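Local atomic coordinates of beta-lactamase (Klebsiella pneumoniae, PDB entry 6KBY), a protein that probably hydrolyses beta-lactam antibiotics to substituted beta-amino acids as a class C enzyme, and here carries AMP in its active-site pocket. Residues Y99-V111 and M138-A150. Sequence-based numbering, arbitrary orientation.
Sequences YVPELRGSSFDHV and MAYLKAWKPADAA
W144 turns its CG away from its own backbone N (chi1 169°), and F108 has CG opposite its carbonyl carbon, beside the backbone N (chi1 -71°), which puts its ring against the indole just where helix 134-143 gives way to loop. The result is an offset stack of the F108 ring on the six-membered ring of W144, centroids 4.8 Å apart and planes inclined by 27°, in which CZ3 of W144 lies over the rim of one F108 face. The F108 ring is boxed in further: L141 O sits in its plane at the edge, 3.4 Å from F108 CE2, and L141 CD2 packs 3.8 Å from F108 CZ. V111 CG2 comes in plane to the edge of the W144 ring, at CZ3 and CH2, and also touches A150 CB.

S107 ties the backbones together. Its OG donates to W144 O at 2.9 Å, in the carbonyl plane and on a lone pair, while its N gives a hydrogen bond to a water that lies close to both L141 O and W144 O. S106 OG accepts from F108 N in an ST turn and donates to L103 O, which steadies the bend carrying S107 and F108.

Nearer the start of 99-111, L103 CD2 rests 3.8 Å from K142 CG. The K142 chain passes E102 O, and a second water links that carbonyl to K142 NZ. M138 places CE against V100 CG1 at 3.9 Å.

With V96 and L163 also against F108, this is a partly buried apolar cluster at the periphery of the helical region of the class C beta-lactamase fold, away from the AMP pocket.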
loop_
_atom_site.group_PDB
_atom_site.type_symbol
_atom_site.label_atom_id
_atom_site.label_comp_id
_atom_site.label_asym_id
_atom_site.label_seq_id
_atom_site.Cartn_x
_atom_site.Cartn_y
_atom_site.Cartn_z
ATOM N N TYR A 99 -8.568 -18.261 -14.365
ATOM C CA TYR A 99 -9.467 -17.114 -14.306
ATOM C C TYR A 99 -9.396 -16.209 -15.525
ATOM O O TYR A 99 -10.326 -15.426 -15.746
ATOM C CB TYR A 99 -9.196 -16.278 -13.049
ATOM C CG TYR A 99 -9.528 -17.032 -11.793
ATOM C CD1 TYR A 99 -10.847 -17.294 -11.454
ATOM C CD2 TYR A 99 -8.527 -17.509 -10.956
ATOM C CE1 TYR A 99 -11.163 -18.003 -10.321
ATOM C CE2 TYR A 99 -8.835 -18.217 -9.815
ATOM C CZ TYR A 99 -10.152 -18.462 -9.506
ATOM O OH TYR A 99 -10.458 -19.171 -8.373
ATOM N N VAL A 100 -8.316 -16.271 -16.294
ATOM C CA VAL A 100 -8.144 -15.441 -17.481
ATOM C C VAL A 100 -8.008 -16.398 -18.659
ATOM O O VAL A 100 -6.884 -16.732 -19.058
ATOM C CB VAL A 100 -6.925 -14.514 -17.343
ATOM C CG1 VAL A 100 -6.877 -13.521 -18.499
ATOM C CG2 VAL A 100 -6.945 -13.790 -15.996
ATOM N N PRO A 101 -9.121 -16.872 -19.229
ATOM C CA PRO A 101 -9.042 -17.979 -20.197
ATOM C C PRO A 101 -8.238 -17.676 -21.447
ATOM O O PRO A 101 -7.708 -18.613 -22.061
ATOM C CB PRO A 101 -10.513 -18.275 -20.524
ATOM C CG PRO A 101 -11.286 -17.702 -19.371
ATOM C CD PRO A 101 -10.512 -16.497 -18.927
ATOM N N GLU A 102 -8.122 -16.406 -21.842
ATOM C CA GLU A 102 -7.271 -16.049 -22.973
ATOM C C GLU A 102 -5.828 -16.487 -22.763
ATOM O O GLU A 102 -5.108 -16.709 -23.743
ATOM C CB GLU A 102 -7.305 -14.537 -23.199
ATOM C CG GLU A 102 -8.683 -13.918 -23.246
ATOM C CD GLU A 102 -9.074 -13.266 -21.931
ATOM O OE1 GLU A 102 -9.432 -14.003 -20.979
ATOM O OE2 GLU A 102 -9.007 -12.013 -21.823
ATOM N N LEU A 103 -5.398 -16.631 -21.510
ATOM C CA LEU A 103 -4.031 -17.013 -21.187
ATOM C C LEU A 103 -3.845 -18.518 -21.040
ATOM O O LEU A 103 -2.738 -18.958 -20.714
ATOM C CB LEU A 103 -3.570 -16.292 -19.915
ATOM C CG LEU A 103 -3.621 -14.763 -20.000
ATOM C CD1 LEU A 103 -3.089 -14.110 -18.725
ATOM C CD2 LEU A 103 -2.852 -14.267 -21.213
ATOM N N ARG A 104 -4.881 -19.319 -21.267
ATOM C CA ARG A 104 -4.715 -20.761 -21.176
ATOM C C ARG A 104 -3.773 -21.242 -22.268
ATOM O O ARG A 104 -3.862 -20.817 -23.424
ATOM C CB ARG A 104 -6.073 -21.458 -21.248
ATOM C CG ARG A 104 -6.868 -21.255 -19.966
ATOM C CD ARG A 104 -8.310 -21.699 -20.080
ATOM N NE ARG A 104 -9.024 -21.444 -18.832
ATOM C CZ ARG A 104 -10.326 -21.643 -18.658
ATOM N NH1 ARG A 104 -11.068 -22.103 -19.658
ATOM N NH2 ARG A 104 -10.887 -21.384 -17.482
ATOM N N GLY A 105 -2.841 -22.107 -21.885
ATOM C CA GLY A 105 -1.792 -22.540 -22.774
ATOM C C GLY A 105 -0.505 -21.750 -22.660
ATOM O O GLY A 105 0.511 -22.172 -23.224
ATOM N N SER A 106 -0.511 -20.628 -21.939
ATOM C CA SER A 106 0.654 -19.776 -21.776
ATOM C C SER A 106 1.382 -20.132 -20.482
ATOM O O SER A 106 1.020 -21.067 -19.769
ATOM C CB SER A 106 0.233 -18.304 -21.757
ATOM O OG SER A 106 -0.324 -17.957 -20.495
ATOM N N SER A 107 2.416 -19.349 -20.164
ATOM C CA SER A 107 3.114 -19.534 -18.896
ATOM C C SER A 107 2.196 -19.332 -17.703
ATOM O O SER A 107 2.499 -19.817 -16.608
ATOM C CB SER A 107 4.295 -18.573 -18.795
ATOM O OG SER A 107 5.260 -18.873 -19.784
ATOM N N PHE A 108 1.072 -18.647 -17.893
ATOM C CA PHE A 108 0.146 -18.434 -16.790
ATOM C C PHE A 108 -0.646 -19.680 -16.413
ATOM O O PHE A 108 -1.393 -19.636 -15.423
ATOM C CB PHE A 108 -0.728 -17.211 -17.068
ATOM C CG PHE A 108 0.039 -15.934 -16.976
ATOM C CD1 PHE A 108 0.311 -15.386 -15.735
ATOM C CD2 PHE A 108 0.565 -15.325 -18.106
ATOM C CE1 PHE A 108 1.050 -14.229 -15.619
ATOM C CE2 PHE A 108 1.303 -14.161 -18.000
ATOM C CZ PHE A 108 1.549 -13.614 -16.752
ATOM N N ASP A 109 -0.475 -20.788 -17.144
ATOM C CA ASP A 109 -0.947 -22.074 -16.647
ATOM C C ASP A 109 -0.210 -22.491 -15.383
ATOM O O ASP A 109 -0.693 -23.368 -14.661
ATOM C CB ASP A 109 -0.712 -23.179 -17.683
ATOM C CG ASP A 109 -1.637 -23.092 -18.888
ATOM O OD1 ASP A 109 -2.606 -22.314 -18.894
ATOM O OD2 ASP A 109 -1.394 -23.845 -19.856
ATOM N N HIS A 110 0.964 -21.917 -15.122
ATOM C CA HIS A 110 1.822 -22.345 -14.024
ATOM C C HIS A 110 2.109 -21.225 -13.036
ATOM O O HIS A 110 3.025 -21.358 -12.216
ATOM C CB HIS A 110 3.127 -22.926 -14.568
ATOM C CG HIS A 110 2.923 -24.047 -15.539
ATOM N ND1 HIS A 110 2.274 -25.213 -15.195
ATOM C CD2 HIS A 110 3.268 -24.178 -16.842
ATOM C CE1 HIS A 110 2.240 -26.021 -16.242
ATOM N NE2 HIS A 110 2.829 -25.414 -17.255
ATOM N N VAL A 111 1.370 -20.124 -13.122
ATOM C CA VAL A 111 1.446 -19.014 -12.179
ATOM C C VAL A 111 0.129 -18.989 -11.420
ATOM O O VAL A 111 -0.935 -18.903 -12.039
ATOM C CB VAL A 111 1.635 -17.681 -12.923
ATOM C CG1 VAL A 111 1.565 -16.508 -11.958
ATOM C CG2 VAL A 111 2.939 -17.667 -13.703
ATOM N N MET A 138 -2.690 -8.486 -23.487
ATOM C CA MET A 138 -2.856 -9.931 -23.590
ATOM C C MET A 138 -1.806 -10.552 -24.504
ATOM O O MET A 138 -1.345 -11.668 -24.250
ATOM C CB MET A 138 -4.271 -10.277 -24.055
ATOM C CG MET A 138 -5.349 -9.959 -23.032
ATOM S SD MET A 138 -5.166 -10.902 -21.500
ATOM C CE MET A 138 -6.459 -10.159 -20.504
ATOM N N ALA A 139 -1.412 -9.848 -25.568
ATOM C CA ALA A 139 -0.355 -10.364 -26.434
ATOM C C ALA A 139 0.961 -10.487 -25.677
ATOM O O ALA A 139 1.682 -11.482 -25.820
ATOM C CB ALA A 139 -0.196 -9.467 -27.663
ATOM N N TYR A 140 1.281 -9.490 -24.850
ATOM C CA TYR A 140 2.492 -9.557 -24.040
ATOM C C TYR A 140 2.422 -10.716 -23.054
ATOM O O TYR A 140 3.369 -11.502 -22.933
ATOM C CB TYR A 140 2.694 -8.231 -23.301
ATOM C CG TYR A 140 3.849 -8.260 -22.328
ATOM C CD1 TYR A 140 5.156 -8.186 -22.779
ATOM C CD2 TYR A 140 3.634 -8.372 -20.958
ATOM C CE1 TYR A 140 6.218 -8.223 -21.900
ATOM C CE2 TYR A 140 4.693 -8.409 -20.069
ATOM C CZ TYR A 140 5.984 -8.335 -20.547
ATOM O OH TYR A 140 7.050 -8.374 -19.676
ATOM N N LEU A 141 1.299 -10.839 -22.344
ATOM C CA LEU A 141 1.174 -11.878 -21.328
ATOM C C LEU A 141 1.201 -13.274 -21.937
ATOM O O LEU A 141 1.742 -14.200 -21.324
ATOM C CB LEU A 141 -0.094 -11.656 -20.510
ATOM C CG LEU A 141 -0.133 -10.373 -19.680
ATOM C CD1 LEU A 141 -1.493 -10.228 -19.025
ATOM C CD2 LEU A 141 0.977 -10.355 -18.638
ATOM N N LYS A 142 0.646 -13.443 -23.144
ATOM C CA LYS A 142 0.703 -14.742 -23.813
ATOM C C LYS A 142 2.119 -15.108 -24.236
ATOM O O LYS A 142 2.449 -16.297 -24.319
ATOM C CB LYS A 142 -0.207 -14.757 -25.044
ATOM C CG LYS A 142 -1.692 -14.802 -24.747
ATOM C CD LYS A 142 -2.496 -14.796 -26.038
ATOM C CE LYS A 142 -3.946 -14.423 -25.794
ATOM N NZ LYS A 142 -4.686 -14.252 -27.077
ATOM N N ALA A 143 2.959 -14.119 -24.525
ATOM C CA ALA A 143 4.319 -14.367 -24.987
ATOM C C ALA A 143 5.335 -14.418 -23.853
ATOM O O ALA A 143 6.480 -14.829 -24.079
ATOM C CB ALA A 143 4.733 -13.292 -25.997
ATOM N N TRP A 144 4.936 -14.018 -22.648
ATOM C CA TRP A 144 5.855 -13.903 -21.526
ATOM C C TRP A 144 6.225 -15.271 -20.964
ATOM O O TRP A 144 5.399 -16.189 -20.913
ATOM C CB TRP A 144 5.183 -13.077 -20.431
ATOM C CG TRP A 144 5.883 -13.082 -19.097
ATOM C CD1 TRP A 144 6.925 -12.288 -18.719
ATOM C CD2 TRP A 144 5.572 -13.907 -17.963
ATOM N NE1 TRP A 144 7.292 -12.576 -17.426
ATOM C CE2 TRP A 144 6.475 -13.560 -16.937
ATOM C CE3 TRP A 144 4.626 -14.906 -17.718
ATOM C CZ2 TRP A 144 6.456 -14.171 -15.686
ATOM C CZ3 TRP A 144 4.609 -15.517 -16.471
ATOM C CH2 TRP A 144 5.520 -15.143 -15.473
ATOM N N LYS A 145 7.471 -15.394 -20.509
ATOM C CA LYS A 145 7.929 -16.575 -19.789
ATOM C C LYS A 145 8.841 -16.079 -18.673
ATOM O O LYS A 145 9.720 -15.237 -18.925
ATOM C CB LYS A 145 8.700 -17.528 -20.705
ATOM C CG LYS A 145 7.849 -18.241 -21.747
ATOM C CD LYS A 145 8.713 -18.878 -22.830
ATOM C CE LYS A 145 9.903 -19.625 -22.239
ATOM N NZ LYS A 145 10.790 -20.203 -23.298
ATOM N N PRO A 146 8.682 -16.577 -17.451
ATOM C CA PRO A 146 9.544 -16.119 -16.357
ATOM C C PRO A 146 10.940 -16.714 -16.462
ATOM O O PRO A 146 11.146 -17.787 -17.039
ATOM C CB PRO A 146 8.825 -16.642 -15.111
ATOM C CG PRO A 146 8.115 -17.860 -15.587
ATOM C CD PRO A 146 7.681 -17.557 -16.994
ATOM N N ALA A 147 11.908 -16.001 -15.881
ATOM C CA ALA A 147 13.286 -16.477 -15.874
ATOM C C ALA A 147 13.466 -17.678 -14.958
ATOM O O ALA A 147 14.342 -18.515 -15.202
ATOM C CB ALA A 147 14.223 -15.346 -15.451
ATOM N N ASP A 148 12.669 -17.761 -13.895
ATOM C CA ASP A 148 12.664 -18.867 -12.956
ATOM C C ASP A 148 11.238 -19.374 -12.844
ATOM O O ASP A 148 10.289 -18.673 -13.199
ATOM C CB ASP A 148 13.107 -18.411 -11.562
ATOM C CG ASP A 148 14.295 -17.490 -11.610
ATOM O OD1 ASP A 148 15.418 -17.985 -11.839
ATOM O OD2 ASP A 148 14.110 -16.266 -11.435
ATOM N N ALA A 149 11.080 -20.585 -12.323
ATOM C CA ALA A 149 9.738 -21.104 -12.106
ATOM C C ALA A 149 8.983 -20.208 -11.134
ATOM O O ALA A 149 9.528 -19.764 -10.117
ATOM C CB ALA A 149 9.807 -22.514 -11.526
ATOM N N ALA A 150 7.717 -19.948 -11.449
ATOM C CA ALA A 150 6.883 -19.174 -10.542
ATOM C C ALA A 150 6.876 -19.827 -9.170
ATOM O O ALA A 150 6.755 -21.050 -9.051
ATOM C CB ALA A 150 5.459 -19.096 -11.082
HETATM O O HOH W 1 -6.078 -16.843 -26.563
HETATM O O HOH W 2 2.899 -16.598 -21.122
#